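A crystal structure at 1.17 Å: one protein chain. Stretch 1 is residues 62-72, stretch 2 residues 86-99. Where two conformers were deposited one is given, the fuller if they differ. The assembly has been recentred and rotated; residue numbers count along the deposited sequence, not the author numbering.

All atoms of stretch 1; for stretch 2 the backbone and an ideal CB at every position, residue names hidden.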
ATOM      1  N   LYS A  62      -0.070  12.265  -3.797  1.00 12.61           N
ATOM      2  CA  LYS A  62       0.006  11.527  -5.031  1.00 14.27           C
ATOM      3  C   LYS A  62       1.288  10.728  -5.079  1.00 14.17           C
ATOM      4  O   LYS A  62       2.314  11.235  -5.524  1.00 17.16           O
ATOM      5  CB  LYS A  62      -0.039  12.503  -6.197  1.00 18.15           C
ATOM      6  CG  LYS A  62      -0.123  11.833  -7.535  1.00 17.27           C
ATOM      7  CD  LYS A  62      -0.020  12.913  -8.579  1.00 19.93           C
ATOM      8  CE  LYS A  62      -0.216  12.390  -9.967  1.00 23.02           C
ATOM      9  NZ  LYS A  62       0.139  13.541 -10.823  1.00 20.88           N
ATOM     10  N   LEU A  63       1.224   9.466  -4.677  1.00 13.10           N
ATOM     11  CA  LEU A  63       2.420   8.636  -4.591  0.70 11.93           C
ATOM     12  C   LEU A  63       2.888   8.177  -5.970  1.00 13.85           C
ATOM     13  O   LEU A  63       2.079   8.031  -6.880  1.00 14.47           O
ATOM     14  CB  LEU A  63       2.128   7.395  -3.737  0.70 11.96           C
ATOM     15  CG  LEU A  63       2.161   7.545  -2.215  0.70 15.46           C
ATOM     16  CD1 LEU A  63       1.473   8.807  -1.735  0.70 16.91           C
ATOM     17  CD2 LEU A  63       1.574   6.329  -1.513  0.70 16.22           C
ATOM     18  N   PRO A  64       4.197   7.920  -6.119  1.00 12.87           N
ATOM     19  CA  PRO A  64       4.645   7.341  -7.385  1.00 14.18           C
ATOM     20  C   PRO A  64       4.075   5.942  -7.559  1.00 12.01           C
ATOM     21  O   PRO A  64       3.727   5.302  -6.591  1.00 13.72           O
ATOM     22  CB  PRO A  64       6.168   7.291  -7.244  1.00 14.55           C
ATOM     23  CG  PRO A  64       6.416   7.282  -5.780  1.00 14.94           C
ATOM     24  CD  PRO A  64       5.267   7.972  -5.109  1.00 12.96           C
ATOM     25  N   ARG A  65       3.993   5.464  -8.786  1.00 11.68           N
ATOM     26  CA  ARG A  65       3.339   4.188  -9.039  1.00 11.08           C
ATOM     27  C   ARG A  65       4.170   2.974  -8.622  1.00 11.76           C
ATOM     28  O   ARG A  65       3.646   2.045  -8.002  1.00 13.89           O
ATOM     29  CB  ARG A  65       2.965   4.067 -10.508  1.00 12.49           C
ATOM     30  CG  ARG A  65       2.096   2.863 -10.799  1.00 12.34           C
ATOM     31  CD  ARG A  65       0.704   3.075 -10.282  1.00 12.91           C
ATOM     32  NE  ARG A  65      -0.135   1.899 -10.499  1.00 13.08           N
ATOM     33  CZ  ARG A  65      -1.453   1.946 -10.658  1.00 11.48           C
ATOM     34  NH1 ARG A  65      -2.115   3.090 -10.540  1.00 12.85           N
ATOM     35  NH2 ARG A  65      -2.126   0.841 -10.895  1.00  9.15           N
ATOM     36  N   SER A  66       5.425   2.912  -8.984  1.00 12.59           N
ATOM     37  CA  SER A  66       6.091   1.662  -8.693  1.00 14.84           C
ATOM     38  C   SER A  66       6.423   1.511  -7.202  1.00 12.88           C
ATOM     39  O   SER A  66       6.791   2.480  -6.524  1.00 12.98           O
ATOM     40  CB  SER A  66       7.297   1.450  -9.559  1.00 18.72           C
ATOM     41  OG  SER A  66       8.425   2.017  -9.013  1.00 23.11           O
ATOM     42  N   SER A  67       6.262   0.291  -6.691  1.00 11.42           N
ATOM     43  CA  SER A  67       6.592   0.050  -5.289  1.00 10.53           C
ATOM     44  C   SER A  67       8.048   0.388  -4.993  1.00  9.68           C
ATOM     45  O   SER A  67       8.347   0.931  -3.938  1.00  9.03           O
ATOM     46  CB  SER A  67       6.233  -1.383  -4.882  1.00 10.18           C
ATOM     47  OG  SER A  67       6.958  -2.353  -5.608  1.00 11.22           O
ATOM     48  N   GLY A  68       8.945   0.090  -5.930  1.00 10.98           N
ATOM     49  CA  GLY A  68      10.350   0.406  -5.716  1.00 11.51           C
ATOM     50  C   GLY A  68      10.592   1.895  -5.579  1.00 10.58           C
ATOM     51  O   GLY A  68      11.443   2.324  -4.805  1.00 11.38           O
ATOM     52  N   GLN A  69       9.835   2.698  -6.315  1.00 11.32           N
ATOM     53  CA  GLN A  69      10.019   4.146  -6.219  1.00 12.32           C
ATOM     54  C   GLN A  69       9.412   4.680  -4.908  1.00 11.88           C
ATOM     55  O   GLN A  69      10.001   5.542  -4.248  1.00 13.27           O
ATOM     56  CB  GLN A  69       9.438   4.863  -7.427  1.00 13.07           C
ATOM     57  CG  GLN A  69       9.773   6.355  -7.443  1.00 14.23           C
ATOM     58  CD  GLN A  69      11.247   6.708  -7.612  1.00 17.61           C
ATOM     59  OE1 GLN A  69      12.063   5.896  -8.063  1.00 19.64           O
ATOM     60  NE2 GLN A  69      11.591   7.947  -7.249  1.00 17.48           N
ATOM     61  N   MET A  70       8.248   4.177  -4.525  1.00 10.35           N
ATOM     62  CA  MET A  70       7.688   4.509  -3.224  1.00 10.81           C
ATOM     63  C   MET A  70       8.685   4.214  -2.099  1.00 10.94           C
ATOM     64  O   MET A  70       8.880   5.016  -1.183  1.00 12.90           O
ATOM     65  CB  MET A  70       6.434   3.682  -2.941  1.00 10.70           C
ATOM     66  CG  MET A  70       5.211   3.961  -3.824  1.00 11.47           C
ATOM     67  SD  MET A  70       3.877   2.831  -3.325  1.00 12.47           S
ATOM     68  CE  MET A  70       2.652   3.172  -4.580  1.00 13.78           C
ATOM     69  N   TYR A  71       9.324   3.064  -2.172  1.00  9.79           N
ATOM     70  CA  TYR A  71      10.307   2.673  -1.156  1.00  9.50           C
ATOM     71  C   TYR A  71      11.553   3.583  -1.141  1.00 10.74           C
ATOM     72  O   TYR A  71      12.000   4.037  -0.090  1.00 11.36           O
ATOM     73  CB  TYR A  71      10.759   1.225  -1.364  1.00  9.36           C
ATOM     74  CG  TYR A  71      11.663   0.716  -0.275  1.00  8.60           C
ATOM     75  CD1 TYR A  71      11.132   0.332   0.945  1.00  8.61           C
ATOM     76  CD2 TYR A  71      13.055   0.627  -0.452  1.00 10.01           C
ATOM     77  CE1 TYR A  71      11.932  -0.163   1.954  1.00  9.93           C
ATOM     78  CE2 TYR A  71      13.859   0.140   0.561  1.00 11.19           C
ATOM     79  CZ  TYR A  71      13.284  -0.247   1.766  1.00 10.90           C
ATOM     80  OH  TYR A  71      14.050  -0.738   2.788  1.00 15.04           O
ATOM     81  N   LYS A  72      12.139   3.788  -2.319  1.00 11.47           N
ATOM     82  CA  LYS A  72      13.352   4.594  -2.471  1.00 12.49           C
ATOM     83  C   LYS A  72      13.218   5.929  -1.786  1.00 12.70           C
ATOM     84  O   LYS A  72      14.133   6.371  -1.067  1.00 14.85           O
ATOM     85  CB  LYS A  72      13.674   4.797  -3.954  1.00 13.34           C
ATOM     86  CG  LYS A  72      14.957   5.574  -4.214  1.00 15.17           C
ATOM     87  CD  LYS A  72      15.214   5.678  -5.714  1.00 18.40           C
ATOM     88  CE  LYS A  72      16.498   6.418  -6.048  1.00 20.46           C
ATOM     89  NZ  LYS A  72      16.627   6.675  -7.511  1.00 27.23           N
ATOM     90  N   UNK A  86       1.625   3.027   7.904  1.00  8.52           N
ATOM     91  CA  UNK A  86       2.922   2.817   7.282  1.00  7.64           C
ATOM     92  C   UNK A  86       2.748   1.810   6.129  1.00  7.35           C
ATOM     93  O   UNK A  86       1.857   0.977   6.159  1.00  8.08           O
ATOM     94  CB  UNK A  86       3.947   2.322   8.305  1.00  7.64           C
ATOM     95  N   UNK A  87       3.647   1.888   5.167  1.00  7.32           N
ATOM     96  CA  UNK A  87       3.660   0.964   4.023  1.00  7.05           C
ATOM     97  C   UNK A  87       4.670  -0.154   4.249  1.00  6.75           C
ATOM     98  O   UNK A  87       5.808   0.094   4.674  1.00  7.17           O
ATOM     99  CB  UNK A  87       3.985   1.711   2.728  1.00  7.05           C
ATOM    100  N   UNK A  88       4.224  -1.370   3.984  1.00  6.85           N
ATOM    101  CA  UNK A  88       5.029  -2.586   4.014  1.00  6.77           C
ATOM    102  C   UNK A  88       5.413  -2.930   2.579  1.00  6.08           C
ATOM    103  O   UNK A  88       4.579  -2.815   1.678  1.00  7.44           O
ATOM    104  CB  UNK A  88       4.276  -3.740   4.679  1.00  6.77           C
ATOM    105  N   UNK A  89       6.637  -3.372   2.379  1.00  6.28           N
ATOM    106  CA  UNK A  89       7.120  -3.747   1.055  1.00  6.90           C
ATOM    107  C   UNK A  89       7.624  -5.172   1.025  1.00  7.08           C
ATOM    108  O   UNK A  89       8.043  -5.734   2.053  1.00  7.73           O
ATOM    109  CB  UNK A  89       8.230  -2.796   0.604  1.00  6.90           C
ATOM    110  N   UNK A  90       7.617  -5.725  -0.182  1.00  7.23           N
ATOM    111  CA  UNK A  90       8.238  -6.996  -0.493  1.00  7.76           C
ATOM    112  C   UNK A  90       9.266  -6.805  -1.590  1.00  7.81           C
ATOM    113  O   UNK A  90       9.111  -5.969  -2.479  1.00  8.81           O
ATOM    114  CB  UNK A  90       7.189  -8.030  -0.906  1.00  7.76           C
ATOM    115  N   UNK A  91      10.301  -7.639  -1.551  1.00  8.56           N
ATOM    116  CA  UNK A  91      11.362  -7.645  -2.538  1.00 10.19           C
ATOM    117  C   UNK A  91      12.552  -6.795  -2.170  1.00 10.19           C
ATOM    118  O   UNK A  91      12.474  -5.938  -1.292  1.00 10.61           O
ATOM    119  CB  UNK A  91      10.810  -7.176  -3.886  1.00 10.19           C
ATOM    120  N   UNK A  92      13.661  -6.965  -2.896  1.00 12.43           N
ATOM    121  CA  UNK A  92      14.828  -6.128  -2.658  1.00 12.84           C
ATOM    122  C   UNK A  92      14.497  -4.681  -2.984  1.00 12.53           C
ATOM    123  O   UNK A  92      13.961  -4.385  -4.053  1.00 13.50           O
ATOM    124  CB  UNK A  92      16.022  -6.607  -3.486  1.00 12.84           C
ATOM    125  N   UNK A  93      14.770  -3.797  -2.039  1.00 12.91           N
ATOM    126  CA  UNK A  93      14.471  -2.377  -2.172  1.00 12.69           C
ATOM    127  C   UNK A  93      12.992  -2.157  -2.522  1.00 10.16           C
ATOM    128  O   UNK A  93      12.643  -1.203  -3.194  1.00 10.54           O
ATOM    129  CB  UNK A  93      15.369  -1.746  -3.238  1.00 12.69           C
ATOM    130  N   UNK A  94      12.139  -3.052  -2.042  1.00 10.29           N
ATOM    131  CA  UNK A  94      10.700  -2.880  -2.190  1.00  9.50           C
ATOM    132  C   UNK A  94      10.161  -3.044  -3.587  1.00  8.92           C
ATOM    133  O   UNK A  94       9.086  -2.564  -3.888  1.00  9.80           O
ATOM    134  CB  UNK A  94      10.306  -1.492  -1.682  1.00  9.50           C
ATOM    135  N   UNK A  95      10.907  -3.726  -4.451  1.00 10.48           N
ATOM    136  CA  UNK A  95      10.586  -3.789  -5.865  1.00 11.50           C
ATOM    137  C   UNK A  95       9.545  -4.837  -6.268  1.00 10.78           C
ATOM    138  O   UNK A  95       9.134  -4.871  -7.420  1.00 13.63           O
ATOM    139  CB  UNK A  95      11.876  -4.053  -6.645  1.00 11.50           C
ATOM    140  N   UNK A  96       9.112  -5.706  -5.350  1.00  9.54           N
ATOM    141  CA  UNK A  96       8.085  -6.732  -5.677  1.00  9.44           C
ATOM    142  C   UNK A  96       6.668  -6.233  -5.453  1.00  9.32           C
ATOM    143  O   UNK A  96       5.837  -6.341  -6.340  1.00 10.97           O
ATOM    144  CB  UNK A  96       8.307  -7.991  -4.836  1.00  9.44           C
ATOM    145  N   UNK A  97       6.351  -5.706  -4.275  1.00  8.64           N
ATOM    146  CA  UNK A  97       4.986  -5.290  -3.958  0.50  8.11           C
ATOM    147  C   UNK A  97       4.967  -4.348  -2.768  1.00  7.23           C
ATOM    148  O   UNK A  97       5.988  -4.114  -2.114  1.00  6.67           O
ATOM    149  CB  UNK A  97       4.105  -6.508  -3.676  0.50  8.11           C
ATOM    150  N   UNK A  98       3.771  -3.836  -2.479  1.00  7.89           N
ATOM    151  CA  UNK A  98       3.497  -2.926  -1.368  1.00  6.77           C
ATOM    152  C   UNK A  98       2.157  -3.264  -0.755  1.00  6.44           C
ATOM    153  O   UNK A  98       1.250  -3.718  -1.478  1.00  8.02           O
ATOM    154  CB  UNK A  98       3.522  -1.467  -1.829  1.00  6.77           C
ATOM    155  N   UNK A  99       2.017  -3.027   0.546  1.00  6.50           N
ATOM    156  CA  UNK A  99       0.787  -3.243   1.287  1.00  6.46           C
ATOM    157  C   UNK A  99       0.659  -2.148   2.333  1.00  6.71           C
ATOM    158  O   UNK A  99       1.638  -1.495   2.661  1.00  7.50           O
ATOM    159  CB  UNK A  99       0.762  -4.630   1.933  1.00  6.46           C
TER

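Position 86 lies out of reach of stretch 1; it is Asp 86. At 87 the CA-to-CB bond points toward stretch 1, yet nothing there comes within 5.5 Å of the ideal CB, so a side chain must extend to make contact. Leu 63 and Met 70 offer apolar surface, suiting leucine, isoleucine or methionine. Leu 87 fills the role: its CD1 lies 4.3 Å from Leu 63 CD2 and 4.5 Å from Met 70 SD. Positions 88 and 90 point away, so stretch 1 sets no rule for Ile 88 and Tyr 90.

Position 89 points toward the helix, its ideal CB 4.3 Å from Tyr 71 CD1, with Met 70 also within reach of a longer group. A large apolar or aromatic side chain would suit. Phe 89 offers its ring face to the edge of Tyr 71, centroids 5.2 Å apart and planes at 71°. Tyr 71 CB sits over the same ring, 4.0 Å from its centroid, while Met 70 CB meets the ring edge, 3.9 Å from Phe 89 CE2.

At 91, phi/psi of 93/167 would jam a CB against the preceding carbonyl, so the backbone alone calls for glycine, and Gly 91 is found. Position 92 points away with phi -64°, which proline tolerates; it is Pro 92.

Position 93 has positive phi, where asparagine or glycine would be at ease, but its sideways CB could also carry a longer chain past the Tyr 71 ring. Glu 93 does so, its OE1 3.5 Å from Tyr 71 CE2. Its carbonyl, like that of Gly 68, accepts from water 1, which bridges the two backbones.

Position 94 is strict: phi is positive, and an ideal CB would clash with Tyr 71 CB at 2.8 Å. Gly 94 lets the helix approach, so that Ser 67 OG donates to Gly 94 O at 2.7 Å, while Gly 94 N lies over a face of the Tyr 71 ring.

Position 95 points away, allowing a small or polar residue. Thr 95 folds back on its own turn, OG1 donating to Pro 92 O at 2.8 Å, and rests CG2 4.1 Å from Gly 68 CA. Positions 96 and 97 also point away, tolerating polar groups: Gln 96 and Ser 97.

At 98 the CB turns toward Ser 67 and Met 70, favouring a compact apolar residue such as valine, alanine or isoleucine. Val 98 brings CG1 to 4.2 Å from Met 70 SD. Position 99, out of reach, holds Ala 99.

Stretch 2, residues 86-99: DLIFYGPEGTQSVA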
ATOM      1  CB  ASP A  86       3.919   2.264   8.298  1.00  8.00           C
ATOM      2  CG  ASP A  86       4.352   3.263   9.356  1.00  8.94           C
ATOM      3  OD1 ASP A  86       4.091   4.489   9.201  1.00  9.98           O
ATOM      4  OD2 ASP A  86       5.013   2.832  10.331  1.00  9.82           O
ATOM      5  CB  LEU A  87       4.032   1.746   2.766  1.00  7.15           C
ATOM      6  CG  LEU A  87       3.074   2.860   2.332  1.00  8.33           C
ATOM      7  CD1 LEU A  87       3.633   3.559   1.101  1.00  9.64           C
ATOM      8  CD2 LEU A  87       1.686   2.292   2.070  1.00  9.82           C
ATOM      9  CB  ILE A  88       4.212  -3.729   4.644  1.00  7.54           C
ATOM     10  CG1 ILE A  88       3.950  -3.464   6.128  1.00  8.83           C
ATOM     11  CG2 ILE A  88       4.921  -5.081   4.459  1.00  9.64           C
ATOM     12  CD1 ILE A  88       2.844  -4.312   6.715  1.00 12.44           C
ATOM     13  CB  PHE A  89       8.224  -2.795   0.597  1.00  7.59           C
ATOM     14  CG  PHE A  89       7.764  -1.381   0.427  1.00  7.20           C
ATOM     15  CD1 PHE A  89       7.687  -0.531   1.499  1.00  8.58           C
ATOM     16  CD2 PHE A  89       7.393  -0.919  -0.816  1.00  8.06           C
ATOM     17  CE1 PHE A  89       7.229   0.770   1.350  1.00  9.45           C
ATOM     18  CE2 PHE A  89       6.947   0.380  -0.979  1.00  9.37           C
ATOM     19  CZ  PHE A  89       6.856   1.222   0.108  1.00 10.03           C
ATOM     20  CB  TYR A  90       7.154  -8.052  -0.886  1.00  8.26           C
ATOM     21  CG  TYR A  90       6.289  -8.364   0.309  1.00  8.62           C
ATOM     22  CD1 TYR A  90       6.666  -9.338   1.215  1.00  8.76           C
ATOM     23  CD2 TYR A  90       5.192  -7.587   0.633  1.00  8.53           C
ATOM     24  CE1 TYR A  90       5.933  -9.573   2.372  1.00  9.38           C
ATOM     25  CE2 TYR A  90       4.452  -7.828   1.782  1.00  9.72           C
ATOM     26  CZ  TYR A  90       4.851  -8.802   2.665  1.00  9.22           C
ATOM     27  OH  TYR A  90       4.165  -9.015   3.837  1.00 11.04           O
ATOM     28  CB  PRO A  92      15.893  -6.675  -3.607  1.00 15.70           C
ATOM     29  CG  PRO A  92      15.259  -7.729  -4.400  1.00 18.90           C
ATOM     30  CD  PRO A  92      13.859  -7.946  -3.965  1.00 13.95           C
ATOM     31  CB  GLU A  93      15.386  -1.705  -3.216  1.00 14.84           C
ATOM     32  CG  GLU A  93      16.872  -1.941  -3.025  1.00 18.70           C
ATOM     33  CD  GLU A  93      17.464  -1.264  -1.809  0.50 21.21           C
ATOM     34  OE1 GLU A  93      16.853  -0.336  -1.251  0.50 20.88           O
ATOM     35  OE2 GLU A  93      18.588  -1.648  -1.425  0.50 29.21           O
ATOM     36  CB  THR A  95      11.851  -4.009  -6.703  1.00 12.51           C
ATOM     37  OG1 THR A  95      12.538  -5.195  -6.271  1.00 13.55           O
ATOM     38  CG2 THR A  95      12.766  -2.808  -6.637  1.00 14.17           C
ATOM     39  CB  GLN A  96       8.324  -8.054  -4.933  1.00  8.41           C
ATOM     40  CG  GLN A  96       7.281  -9.123  -5.220  1.00  8.63           C
ATOM     41  CD  GLN A  96       7.551 -10.437  -4.518  1.00  7.61           C
ATOM     42  OE1 GLN A  96       8.365 -10.533  -3.609  1.00  8.00           O
ATOM     43  NE2 GLN A  96       6.844 -11.467  -4.948  1.00  9.85           N
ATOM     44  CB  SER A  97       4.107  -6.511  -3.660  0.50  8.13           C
ATOM     45  OG  SER A  97       2.740  -6.154  -3.806  0.50  9.30           O
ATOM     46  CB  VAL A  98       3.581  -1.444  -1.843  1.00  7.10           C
ATOM     47  CG1 VAL A  98       2.550  -1.134  -2.944  1.00  7.95           C
ATOM     48  CG2 VAL A  98       3.465  -0.470  -0.679  1.00  7.81           C
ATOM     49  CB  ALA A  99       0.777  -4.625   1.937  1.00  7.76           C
TER
HETATM   50  O   HOH W   1      13.692   0.977  -4.382  1.00 15.91           O
HETATM   51  O   HOH W   2       8.941  -1.729  -8.317  1.00 27.19           O
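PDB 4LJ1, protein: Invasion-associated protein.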